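Side-chain contacts in ADP-ribosylglycohydrolase (Thermus thermophilus, PDB 2YZV), which belongs to the ADP-ribosylglycohydrolase family, folds into a single all-helical domain and holds two magnesium ions at adjoining sites: residues F74-K77 / D78-D81; A108-R111 / Y112-T115. All coordinates share one frame; numbering follows the deposited sequence.

Interaction 1. Residues F74-K77 / D78-D81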
loop_
_atom_site.group_PDB
_atom_site.type_symbol
_atom_site.label_atom_id
_atom_site.label_comp_id
_atom_site.label_asym_id
_atom_site.label_seq_id
_atom_site.Cartn_x
_atom_site.Cartn_y
_atom_site.Cartn_z
ATOM N N PHE A 74 10.688 14.557 4.175
ATOM C CA PHE A 74 10.949 13.221 4.695
ATOM C C PHE A 74 11.548 13.317 6.093
ATOM O O PHE A 74 12.741 13.588 6.255
ATOM C CB PHE A 74 11.904 12.463 3.777
ATOM C CG PHE A 74 11.942 10.992 4.051
ATOM C CD1 PHE A 74 10.909 10.170 3.617
ATOM C CD2 PHE A 74 12.979 10.434 4.791
ATOM C CE1 PHE A 74 10.903 8.814 3.921
ATOM C CE2 PHE A 74 12.983 9.078 5.101
ATOM C CZ PHE A 74 11.941 8.264 4.665
ATOM N N ASP A 75 10.711 13.079 7.096
ATOM C CA ASP A 75 11.112 13.173 8.492
ATOM C C ASP A 75 10.558 11.984 9.283
ATOM O O ASP A 75 9.454 12.051 9.824
ATOM C CB ASP A 75 10.574 14.500 9.048
ATOM C CG ASP A 75 10.987 14.764 10.480
ATOM O OD1 ASP A 75 10.706 15.883 10.967
ATOM O OD2 ASP A 75 11.579 13.874 11.120
ATOM N N PRO A 76 11.320 10.876 9.350
ATOM C CA PRO A 76 10.885 9.678 10.079
ATOM C C PRO A 76 10.498 9.944 11.532
ATOM O O PRO A 76 9.580 9.319 12.059
ATOM C CB PRO A 76 12.087 8.746 9.957
ATOM C CG PRO A 76 12.622 9.093 8.603
ATOM C CD PRO A 76 12.584 10.616 8.639
ATOM N N LYS A 77 11.203 10.860 12.186
ATOM C CA LYS A 77 10.882 11.175 13.568
ATOM C C LYS A 77 9.449 11.708 13.643
ATOM O O LYS A 77 8.671 11.285 14.492
ATOM C CB LYS A 77 11.860 12.213 14.128
ATOM C CG LYS A 77 11.550 12.629 15.550
ATOM C CD LYS A 77 12.569 13.631 16.074
ATOM C CE LYS A 77 12.230 14.051 17.496
ATOM N NZ LYS A 77 12.109 12.868 18.395
ATOM N N ASP A 78 9.106 12.627 12.742
ATOM C CA ASP A 78 7.763 13.197 12.719
ATOM C C ASP A 78 6.737 12.141 12.322
ATOM O O ASP A 78 5.608 12.143 12.810
ATOM C CB ASP A 78 7.697 14.377 11.748
ATOM C CG ASP A 78 6.316 15.005 11.690
ATOM O OD1 ASP A 78 5.572 14.729 10.726
ATOM O OD2 ASP A 78 5.967 15.765 12.617
ATOM N N GLN A 79 7.130 11.236 11.434
ATOM C CA GLN A 79 6.225 10.174 11.015
ATOM C C GLN A 79 5.816 9.368 12.238
ATOM O O GLN A 79 4.631 9.106 12.458
ATOM C CB GLN A 79 6.912 9.260 10.001
ATOM C CG GLN A 79 7.070 9.885 8.630
ATOM C CD GLN A 79 8.054 9.134 7.759
ATOM O OE1 GLN A 79 8.266 7.931 7.933
ATOM N NE2 GLN A 79 8.654 9.836 6.804
ATOM N N MET A 80 6.805 8.993 13.044
ATOM C CA MET A 80 6.561 8.210 14.244
ATOM C C MET A 80 5.804 8.989 15.313
ATOM O O MET A 80 5.008 8.408 16.047
ATOM C CB MET A 80 7.887 7.672 14.793
ATOM C CG MET A 80 8.509 6.589 13.912
ATOM S SD MET A 80 7.524 5.062 13.855
ATOM C CE MET A 80 8.243 4.164 15.252
ATOM N N ASP A 81 6.041 10.296 15.410
ATOM C CA ASP A 81 5.315 11.098 16.389
ATOM C C ASP A 81 3.832 10.991 16.045
ATOM O O ASP A 81 2.983 10.852 16.926
ATOM C CB ASP A 81 5.734 12.573 16.338
ATOM C CG ASP A 81 7.124 12.813 16.896
ATOM O OD1 ASP A 81 7.509 12.120 17.861
ATOM O OD2 ASP A 81 7.825 13.710 16.380
HETATM O O HOH W 1 7.811 12.715 6.722
#
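Gln-79 lays the amide end of its side chain over one face of the Phe-74 ring, with NE2 3.8 Å above the ring plane and displaced toward the rim. The amide stands steeply to the ring, the planes being 78° apart, so a nitrogen rather than the flat of the amide meets the aromatic carbons. The chain gets there by setting CG beside its own backbone N (chi1 -73°) and then running extended, back along the first turn of helix 76-89. On the way CG passes 3.4 Å from Asp-75 O, and CD lies 3.7 Å from Pro-76 CA. A water completes the return, accepting from Gln-79 NE2 and from Asp-75 N.

Asp-75 is the N-cap. Its carboxylate reaches forward to the helix, where OD2 accepts from Asp-78 N at 3.2 Å in a straight but weak bond, while its carbonyl O receives Gln-79 N at 2.9 Å. Pro-76 suits the first helical position, since the amide hydrogen it lacks would have no helical acceptor there; its O continues the pattern, taking Met-80 N. The end of Asp-78 leads away from Asp-75: its CB lies 3.5 Å from Asp-75 OD1, but its carboxylate turns off to Ser-68 and to salt bridges with Arg-72 and Arg-82. Phe-74 also packs against helix 147-156.

Two carboxylates at a helix start would be favoured by the partial positive charge of the amino end, and the arginines beside Asp-78 probably offset the mutual repulsion of the acids.

Interaction 2. Residues A108-R111 / Y112-T115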
loop_
_atom_site.group_PDB
_atom_site.type_symbol
_atom_site.label_atom_id
_atom_site.label_comp_id
_atom_site.label_asym_id
_atom_site.label_seq_id
_atom_site.Cartn_x
_atom_site.Cartn_y
_atom_site.Cartn_z
ATOM N N ALA A 108 7.124 -1.396 17.915
ATOM C CA ALA A 108 7.986 -0.390 17.310
ATOM C C ALA A 108 7.629 0.987 17.863
ATOM O O ALA A 108 8.508 1.784 18.186
ATOM C CB ALA A 108 7.828 -0.407 15.792
ATOM N N LEU A 109 6.335 1.265 17.979
ATOM C CA LEU A 109 5.899 2.555 18.495
ATOM C C LEU A 109 6.318 2.765 19.950
ATOM O O LEU A 109 6.729 3.861 20.328
ATOM C CB LEU A 109 4.381 2.695 18.348
ATOM C CG LEU A 109 3.889 2.679 16.896
ATOM C CD1 LEU A 109 2.375 2.796 16.863
ATOM C CD2 LEU A 109 4.525 3.823 16.120
ATOM N N GLU A 110 6.222 1.721 20.768
ATOM C CA GLU A 110 6.621 1.844 22.168
ATOM C C GLU A 110 8.143 1.904 22.287
ATOM O O GLU A 110 8.676 2.498 23.225
ATOM C CB GLU A 110 6.075 0.676 22.991
ATOM C CG GLU A 110 4.558 0.684 23.161
ATOM C CD GLU A 110 4.046 1.908 23.906
ATOM O OE1 GLU A 110 4.860 2.627 24.528
ATOM O OE2 GLU A 110 2.818 2.145 23.882
ATOM N N ARG A 111 8.842 1.285 21.338
ATOM C CA ARG A 111 10.300 1.314 21.339
ATOM C C ARG A 111 10.717 2.759 21.066
ATOM O O ARG A 111 11.600 3.298 21.731
ATOM C CB ARG A 111 10.853 0.387 20.248
ATOM C CG ARG A 111 12.370 0.372 20.129
ATOM C CD ARG A 111 12.838 -0.650 19.091
ATOM N NE ARG A 111 12.657 -2.037 19.529
ATOM C CZ ARG A 111 11.825 -2.912 18.968
ATOM N NH1 ARG A 111 11.071 -2.563 17.932
ATOM N NH2 ARG A 111 11.755 -4.152 19.437
ATOM N N TYR A 112 10.065 3.386 20.091
ATOM C CA TYR A 112 10.353 4.774 19.749
ATOM C C TYR A 112 10.024 5.693 20.927
ATOM O O TYR A 112 10.797 6.592 21.271
ATOM C CB TYR A 112 9.531 5.204 18.528
ATOM C CG TYR A 112 9.569 6.693 18.289
ATOM C CD1 TYR A 112 10.758 7.327 17.933
ATOM C CD2 TYR A 112 8.431 7.479 18.471
ATOM C CE1 TYR A 112 10.818 8.705 17.768
ATOM C CE2 TYR A 112 8.478 8.861 18.308
ATOM C CZ TYR A 112 9.676 9.464 17.958
ATOM O OH TYR A 112 9.744 10.828 17.798
ATOM N N ALA A 113 8.871 5.465 21.543
ATOM C CA ALA A 113 8.440 6.281 22.668
ATOM C C ALA A 113 9.445 6.255 23.812
ATOM O O ALA A 113 9.626 7.251 24.509
ATOM C CB ALA A 113 7.075 5.807 23.163
ATOM N N ALA A 114 10.110 5.119 23.995
ATOM C CA ALA A 114 11.068 4.982 25.083
ATOM C C ALA A 114 12.505 5.362 24.755
ATOM O O ALA A 114 13.239 5.826 25.635
ATOM C CB ALA A 114 11.033 3.559 25.617
ATOM N N THR A 115 12.907 5.177 23.501
ATOM C CA THR A 115 14.287 5.454 23.102
ATOM C C THR A 115 14.519 6.648 22.192
ATOM O O THR A 115 15.645 7.145 22.103
ATOM C CB THR A 115 14.912 4.237 22.398
ATOM O OG1 THR A 115 14.287 4.049 21.120
ATOM C CG2 THR A 115 14.723 2.984 23.239
#
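Tyr-112 turns an edge of its ring toward the carbonyl oxygen of Leu-109, which lies near the ring plane, 4.4 Å from CD2; within residues 108-115 this is the one neighbour about the ring. The motif is the last two turns of the alpha-helix 105-115, and the tyrosine's place follows from its torsion: CG is anti to the backbone N (chi1 169°), which carries the ring away from the helix while CB stays 3.6 Å from both Ala-108 O and Leu-109 O. The phenol thus leaves this helix for Asp-81 and Lys-77 of helix 76-89, a reach that a long, rigid side chain with a polar end suits.

Glu-110 brings the other flat group: OE1 of its carboxylate passes 4.1 Å from Ala-113 CB, one turn on, before pairing with Arg-88. The methyl of Ala-113, exposed here, is small enough to let the carboxylate pass alongside. Arg-111 ties the helix to the segment that follows it by a salt bridge to Asp-122 and a hydrogen bond to Ala-120 O.

The backbone bonds become less regular toward the end. Ala-113 N reaches Leu-109 O at 2.9 Å, but Ala-114 N bonds Glu-110 O from above the carbonyl plane (3.1 Å) and adds a weak second bond to Arg-111 O. That oxygen also takes Thr-115 N. A threonine can use the same acceptor twice: with chi1 at 69°, OG1 tucks between its own N and carbonyl carbon, accepts from Asp-117 N, and donates to Arg-111 O at 2.9 Å from 45° out of the carbonyl plane.

In the fold
Interaction 1 opens helix 76-89 and interaction 2 closes helix 105-115, the next helix in the chain, so the start of one meets the end of the other; their centres are 13 Å apart. The joint is Tyr-112 OH, probably hydrogen-bonded to Asp-81 OD1 at 2.6 Å and to Lys-77 NZ at 3.2 Å. One hydroxyl therefore links an acid and a base whose charged atoms do not touch each other. Beside it Met-80 CE packs 3.7 Å from Tyr-112 CB, giving the joint an apolar flank. Both contacts lie away from the protein's centre; from interaction 2, the side chain of Leu-109 is about 13 Å from a bound magnesium ion.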